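PDB 3VA7: KLLA0E08119p from Kluyveromyces lactis, which probably carboxylates urea to urea-1-carboxylate with ATP and biotin, as the carboxylase part of a longer bifunctional enzyme. Local coordinates for residues Ile547-Gly552 with Cys586-Ser591; Val923-Phe928 with Phe1073-Phe1078. All coordinates share one frame; numbering follows the deposited sequence.

Interaction 1: residues Ile547-Gly552 with Cys586-Ser591; sequences IAVSGG and CRAYLS
The Y589 ring turns an edge to the neighbouring strand, where the S550 carbonyl lies near the ring plane with S550 O 3.7 Å from Y589 CD1. Y589 shares its face of the sheet with A548, S550 and S591; with CG beside the backbone N (chi1 -64°), the ring is turned to bring CD1 near that oxygen. Its hydroxyl is held by E531 and by the backbone N of D510. The other flat group, the R587 guanidinium, leads away from strand 547-550, with C586 SG over one face.

The backbones pair antiparallel. A548 with S591 and S550 with Y589 are hydrogen-bonded pairs, and V549 with L590, between them, is a non-hydrogen-bonded pair. S550 N donates to Y589 O at 3.0 Å, and Y589 N returns a bond to S550 O at 2.7 Å. Where the chain turns a corner, G552 N reaches R587 O at 2.8 Å.

On the V549 and L590 face the contact is largely apolar: L590 CD1 sits 3.9 Å from V549 CG2 and equally far from CG1 of I547, which reaches over from beside that face. Beyond them lie L539 and F541 of the second antiparallel sheet of this carboxyltransferase region.

The chemistry is therefore two-sided. Hydrocarbon joins this sheet to strand 538-541, whereas the buried hydroxyls on the other face find acceptors, S550 OG at N566 and S591 OG at A517 O of helix 511-520.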
loop_
_atom_site.group_PDB
_atom_site.type_symbol
_atom_site.label_atom_id
_atom_site.label_comp_id
_atom_site.label_asym_id
_atom_site.label_seq_id
_atom_site.Cartn_x
_atom_site.Cartn_y
_atom_site.Cartn_z
ATOM N N ILE A 547 11.655 -4.527 -25.615
ATOM C CA ILE A 547 11.782 -3.421 -24.681
ATOM C C ILE A 547 11.814 -2.132 -25.474
ATOM O O ILE A 547 12.200 -2.136 -26.637
ATOM C CB ILE A 547 13.119 -3.627 -23.870
ATOM C CG1 ILE A 547 12.808 -4.110 -22.464
ATOM C CG2 ILE A 547 14.131 -2.426 -23.841
ATOM C CD1 ILE A 547 12.172 -5.484 -22.445
ATOM N N ALA A 548 11.447 -1.012 -24.870
ATOM C CA ALA A 548 11.675 0.248 -25.529
ATOM C C ALA A 548 11.782 1.268 -24.468
ATOM O O ALA A 548 11.298 1.042 -23.371
ATOM C CB ALA A 548 10.535 0.563 -26.426
ATOM N N VAL A 549 12.437 2.386 -24.768
ATOM C CA VAL A 549 12.567 3.488 -23.798
ATOM C C VAL A 549 12.171 4.773 -24.492
ATOM O O VAL A 549 12.517 5.004 -25.645
ATOM C CB VAL A 549 13.989 3.595 -23.228
ATOM C CG1 VAL A 549 14.092 4.701 -22.215
ATOM C CG2 VAL A 549 14.375 2.270 -22.561
ATOM N N SER A 550 11.414 5.604 -23.807
ATOM C CA SER A 550 10.926 6.822 -24.432
ATOM C C SER A 550 10.841 7.881 -23.363
ATOM O O SER A 550 10.740 7.529 -22.186
ATOM C CB SER A 550 9.557 6.589 -25.104
ATOM O OG SER A 550 9.330 7.622 -26.049
ATOM N N GLY A 551 10.880 9.146 -23.750
ATOM C CA GLY A 551 10.818 10.196 -22.791
ATOM C C GLY A 551 12.044 11.068 -22.883
ATOM O O GLY A 551 12.444 11.476 -23.968
ATOM N N GLY A 552 12.640 11.371 -21.726
ATOM C CA GLY A 552 13.863 12.191 -21.650
ATOM C C GLY A 552 15.042 11.544 -22.363
ATOM O O GLY A 552 14.987 10.369 -22.770
ATOM N N CYS A 586 13.135 15.154 -17.164
ATOM C CA CYS A 586 13.169 14.498 -15.854
ATOM C C CYS A 586 12.962 12.999 -15.908
ATOM O O CYS A 586 13.501 12.280 -15.062
ATOM C CB CYS A 586 12.061 15.097 -14.971
ATOM S SG CYS A 586 12.095 14.722 -13.173
ATOM N N ARG A 587 12.190 12.516 -16.880
ATOM C CA ARG A 587 11.613 11.187 -16.751
ATOM C C ARG A 587 11.679 10.469 -18.076
ATOM O O ARG A 587 11.583 11.147 -19.121
ATOM C CB ARG A 587 10.123 11.267 -16.286
ATOM C CG ARG A 587 9.929 10.972 -14.831
ATOM C CD ARG A 587 8.570 11.200 -14.237
ATOM N NE ARG A 587 8.489 12.567 -13.817
ATOM C CZ ARG A 587 8.421 12.997 -12.570
ATOM N NH1 ARG A 587 8.408 12.167 -11.549
ATOM N NH2 ARG A 587 8.374 14.304 -12.365
ATOM N N ALA A 588 11.818 9.130 -18.043
ATOM C CA ALA A 588 11.708 8.273 -19.224
ATOM C C ALA A 588 10.867 7.034 -18.878
ATOM O O ALA A 588 10.521 6.846 -17.708
ATOM C CB ALA A 588 13.080 7.840 -19.699
ATOM N N TYR A 589 10.548 6.189 -19.874
ATOM C CA TYR A 589 9.600 5.075 -19.692
ATOM C C TYR A 589 10.092 3.869 -20.326
ATOM O O TYR A 589 10.485 3.887 -21.486
ATOM C CB TYR A 589 8.193 5.404 -20.240
ATOM C CG TYR A 589 7.659 6.515 -19.434
ATOM C CD1 TYR A 589 7.982 7.846 -19.757
ATOM C CD2 TYR A 589 6.935 6.245 -18.249
ATOM C CE1 TYR A 589 7.540 8.897 -18.909
ATOM C CE2 TYR A 589 6.484 7.276 -17.439
ATOM C CZ TYR A 589 6.814 8.586 -17.736
ATOM O OH TYR A 589 6.352 9.605 -16.917
ATOM N N LEU A 590 10.080 2.789 -19.570
ATOM C CA LEU A 590 10.619 1.552 -20.072
ATOM C C LEU A 590 9.532 0.541 -20.238
ATOM O O LEU A 590 9.025 0.038 -19.242
ATOM C CB LEU A 590 11.642 1.045 -19.100
ATOM C CG LEU A 590 11.984 -0.417 -19.290
ATOM C CD1 LEU A 590 12.628 -0.643 -20.646
ATOM C CD2 LEU A 590 12.907 -0.744 -18.181
ATOM N N SER A 591 9.166 0.229 -21.471
ATOM C CA SER A 591 8.071 -0.700 -21.696
ATOM C C SER A 591 8.568 -2.090 -22.036
ATOM O O SER A 591 9.676 -2.244 -22.495
ATOM C CB SER A 591 7.155 -0.184 -22.798
ATOM O OG SER A 591 7.865 0.042 -23.999
#

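Interaction 2: residues Val923-Phe928 with Phe1073-Phe1078; sequences VKSKIF and FDQVEF
F928 and V1076 stand side by side on two parallel strands of a mixed sheet, the first of them, 923-928, in the carboxyltransferase C and D region. Their backbones pair in the usual parallel way: F928 bonds to both residues flanking its partner. F928 N donates to Q1075 O at 2.6 Å, and F928 O accepts E1077 N at 2.7 Å. One step earlier, Q1075 N gives its hydrogen to K926 O at 2.8 Å.

At the start of strand 1075-1078 side chains take over this role. K926 N finds the carboxylate of D1074 in place of a main-chain acceptor, meeting OD1 at 2.7 Å from above the carboxylate plane (48° out of it). The other oxygen, D1074 OD2, is approached obliquely by F928 CE1 at 3.7 Å, ring and carboxylate planes 42° apart. S925 OG, swung anti to its backbone N (chi1 -176°), donates to F1073 O, although the modelled length of that bond is doubtful at this resolution.

Apolar contacts frame the polar ones. V923 CG1 lies over one face of the F1073 ring in a CH-pi contact, 4.3 Å from the centroid, and F928 CB packs against V1076 CG2.

With D1074 reduced to an alanine, K926 N would probably lose the acceptor OD1, and the backbone N of T1071 its bond to OD2. That same OD2 is linked to the lysine through a water, which donates to D1074 OD2 at 2.6 Å and accepts from K926 NZ at 3.0 Å.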
loop_
_atom_site.group_PDB
_atom_site.type_symbol
_atom_site.label_atom_id
_atom_site.label_comp_id
_atom_site.label_asym_id
_atom_site.label_seq_id
_atom_site.Cartn_x
_atom_site.Cartn_y
_atom_site.Cartn_z
ATOM N N VAL A 923 -30.845 13.609 5.782
ATOM C CA VAL A 923 -29.875 12.741 5.084
ATOM C C VAL A 923 -29.418 11.654 6.031
ATOM O O VAL A 923 -29.371 11.853 7.230
ATOM C CB VAL A 923 -28.583 13.502 4.637
ATOM C CG1 VAL A 923 -28.763 14.181 3.388
ATOM C CG2 VAL A 923 -28.143 14.503 5.681
ATOM N N LYS A 924 -29.078 10.503 5.499
ATOM C CA LYS A 924 -28.439 9.463 6.287
ATOM C C LYS A 924 -27.110 10.059 6.736
ATOM O O LYS A 924 -26.414 10.742 5.954
ATOM C CB LYS A 924 -28.202 8.210 5.436
ATOM C CG LYS A 924 -29.483 7.481 4.911
ATOM C CD LYS A 924 -29.635 6.002 5.455
ATOM C CE LYS A 924 -28.969 4.934 4.509
ATOM N NZ LYS A 924 -28.715 3.589 5.185
ATOM N N SER A 925 -26.775 9.861 8.003
ATOM C CA SER A 925 -25.512 10.369 8.530
ATOM C C SER A 925 -24.876 9.385 9.497
ATOM O O SER A 925 -25.471 9.097 10.547
ATOM C CB SER A 925 -25.766 11.685 9.245
ATOM O OG SER A 925 -24.554 12.245 9.691
ATOM N N LYS A 926 -23.703 8.872 9.147
ATOM C CA LYS A 926 -22.888 8.050 10.091
ATOM C C LYS A 926 -22.083 8.906 11.101
ATOM O O LYS A 926 -21.425 9.875 10.724
ATOM C CB LYS A 926 -21.954 7.042 9.379
ATOM C CG LYS A 926 -22.676 5.979 8.548
ATOM C CD LYS A 926 -21.758 4.860 8.047
ATOM C CE LYS A 926 -22.320 4.204 6.748
ATOM N NZ LYS A 926 -21.968 4.979 5.448
ATOM N N ILE A 927 -22.188 8.549 12.377
ATOM C CA ILE A 927 -21.524 9.267 13.508
ATOM C C ILE A 927 -20.337 8.465 13.985
ATOM O O ILE A 927 -20.490 7.364 14.508
ATOM C CB ILE A 927 -22.479 9.473 14.754
ATOM C CG1 ILE A 927 -23.769 10.180 14.341
ATOM C CG2 ILE A 927 -21.795 10.267 15.848
ATOM C CD1 ILE A 927 -24.880 9.907 15.299
ATOM N N PHE A 928 -19.164 9.034 13.767
ATOM C CA PHE A 928 -17.907 8.423 14.149
ATOM C C PHE A 928 -17.400 9.072 15.441
ATOM O O PHE A 928 -17.278 10.314 15.514
ATOM C CB PHE A 928 -16.865 8.640 13.025
ATOM C CG PHE A 928 -17.047 7.725 11.815
ATOM C CD1 PHE A 928 -18.053 7.965 10.891
ATOM C CD2 PHE A 928 -16.228 6.609 11.633
ATOM C CE1 PHE A 928 -18.256 7.100 9.757
ATOM C CE2 PHE A 928 -16.424 5.742 10.513
ATOM C CZ PHE A 928 -17.439 6.012 9.565
ATOM N N PHE A 1073 -21.780 14.557 4.937
ATOM C CA PHE A 1073 -22.912 14.551 5.903
ATOM C C PHE A 1073 -22.729 13.667 7.136
ATOM O O PHE A 1073 -23.493 13.814 8.068
ATOM C CB PHE A 1073 -24.258 14.241 5.240
ATOM C CG PHE A 1073 -24.628 15.199 4.172
ATOM C CD1 PHE A 1073 -24.799 14.764 2.860
ATOM C CD2 PHE A 1073 -24.771 16.548 4.451
ATOM C CE1 PHE A 1073 -25.127 15.674 1.878
ATOM C CE2 PHE A 1073 -25.098 17.472 3.452
ATOM C CZ PHE A 1073 -25.262 17.050 2.184
ATOM N N ASP A 1074 -21.757 12.752 7.130
ATOM C CA ASP A 1074 -21.298 12.110 8.355
ATOM C C ASP A 1074 -20.774 13.100 9.401
ATOM O O ASP A 1074 -20.394 14.274 9.113
ATOM C CB ASP A 1074 -20.158 11.131 8.077
ATOM C CG ASP A 1074 -20.630 9.823 7.408
ATOM O OD1 ASP A 1074 -21.869 9.629 7.288
ATOM O OD2 ASP A 1074 -19.752 9.000 7.014
ATOM N N GLN A 1075 -20.692 12.580 10.614
ATOM C CA GLN A 1075 -20.212 13.350 11.751
ATOM C C GLN A 1075 -19.056 12.678 12.455
ATOM O O GLN A 1075 -19.074 11.455 12.756
ATOM C CB GLN A 1075 -21.338 13.577 12.755
ATOM C CG GLN A 1075 -22.254 14.723 12.397
ATOM C CD GLN A 1075 -23.601 14.640 13.065
ATOM O OE1 GLN A 1075 -23.715 14.701 14.304
ATOM N NE2 GLN A 1075 -24.643 14.502 12.248
ATOM N N VAL A 1076 -18.050 13.486 12.739
ATOM C CA VAL A 1076 -16.891 13.013 13.478
ATOM C C VAL A 1076 -16.895 13.730 14.764
ATOM O O VAL A 1076 -16.984 14.968 14.784
ATOM C CB VAL A 1076 -15.573 13.301 12.720
ATOM C CG1 VAL A 1076 -14.318 13.043 13.621
ATOM C CG2 VAL A 1076 -15.511 12.422 11.459
ATOM N N GLU A 1077 -16.800 12.965 15.843
ATOM C CA GLU A 1077 -16.586 13.534 17.224
ATOM C C GLU A 1077 -15.261 13.052 17.806
ATOM O O GLU A 1077 -14.890 11.897 17.633
ATOM C CB GLU A 1077 -17.724 13.197 18.190
ATOM C CG GLU A 1077 -19.031 13.954 17.912
ATOM C CD GLU A 1077 -20.122 13.706 19.000
ATOM O OE1 GLU A 1077 -21.276 13.350 18.654
ATOM O OE2 GLU A 1077 -19.817 13.879 20.215
ATOM N N PHE A 1078 -14.532 13.921 18.473
ATOM C CA PHE A 1078 -13.300 13.449 19.112
ATOM C C PHE A 1078 -13.426 13.134 20.626
ATOM O O PHE A 1078 -14.167 13.821 21.353
ATOM C CB PHE A 1078 -12.198 14.451 18.872
ATOM C CG PHE A 1078 -11.727 14.497 17.457
ATOM C CD1 PHE A 1078 -11.673 15.713 16.784
ATOM C CD2 PHE A 1078 -11.310 13.328 16.815
ATOM C CE1 PHE A 1078 -11.247 15.763 15.459
ATOM C CE2 PHE A 1078 -10.863 13.355 15.532
ATOM C CZ PHE A 1078 -10.820 14.574 14.812
HETATM O O HOH W 1 -19.498 6.668 5.814
#

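From the N terminus, the chain passes through the biotin carboxylase region and then reaches interaction 1. Its two strands close a loop of 33 residues, made of strand, loop and turn without helix, which adds strands to both antiparallel sheets there. Interaction 2 opens later and closes an excursion of 144 residues, with helices and strands, that returns to set 1075-1078 beside 923-928. The two are in series, neither nested nor crossed. The centres of interaction 1 and interaction 2 lie about 47 Å apart, on opposite sides of the chain's centre. Interaction 1 belongs to the A and B part of the carboxyltransferase, while strand 923-928 of interaction 2 belongs to the C and D part.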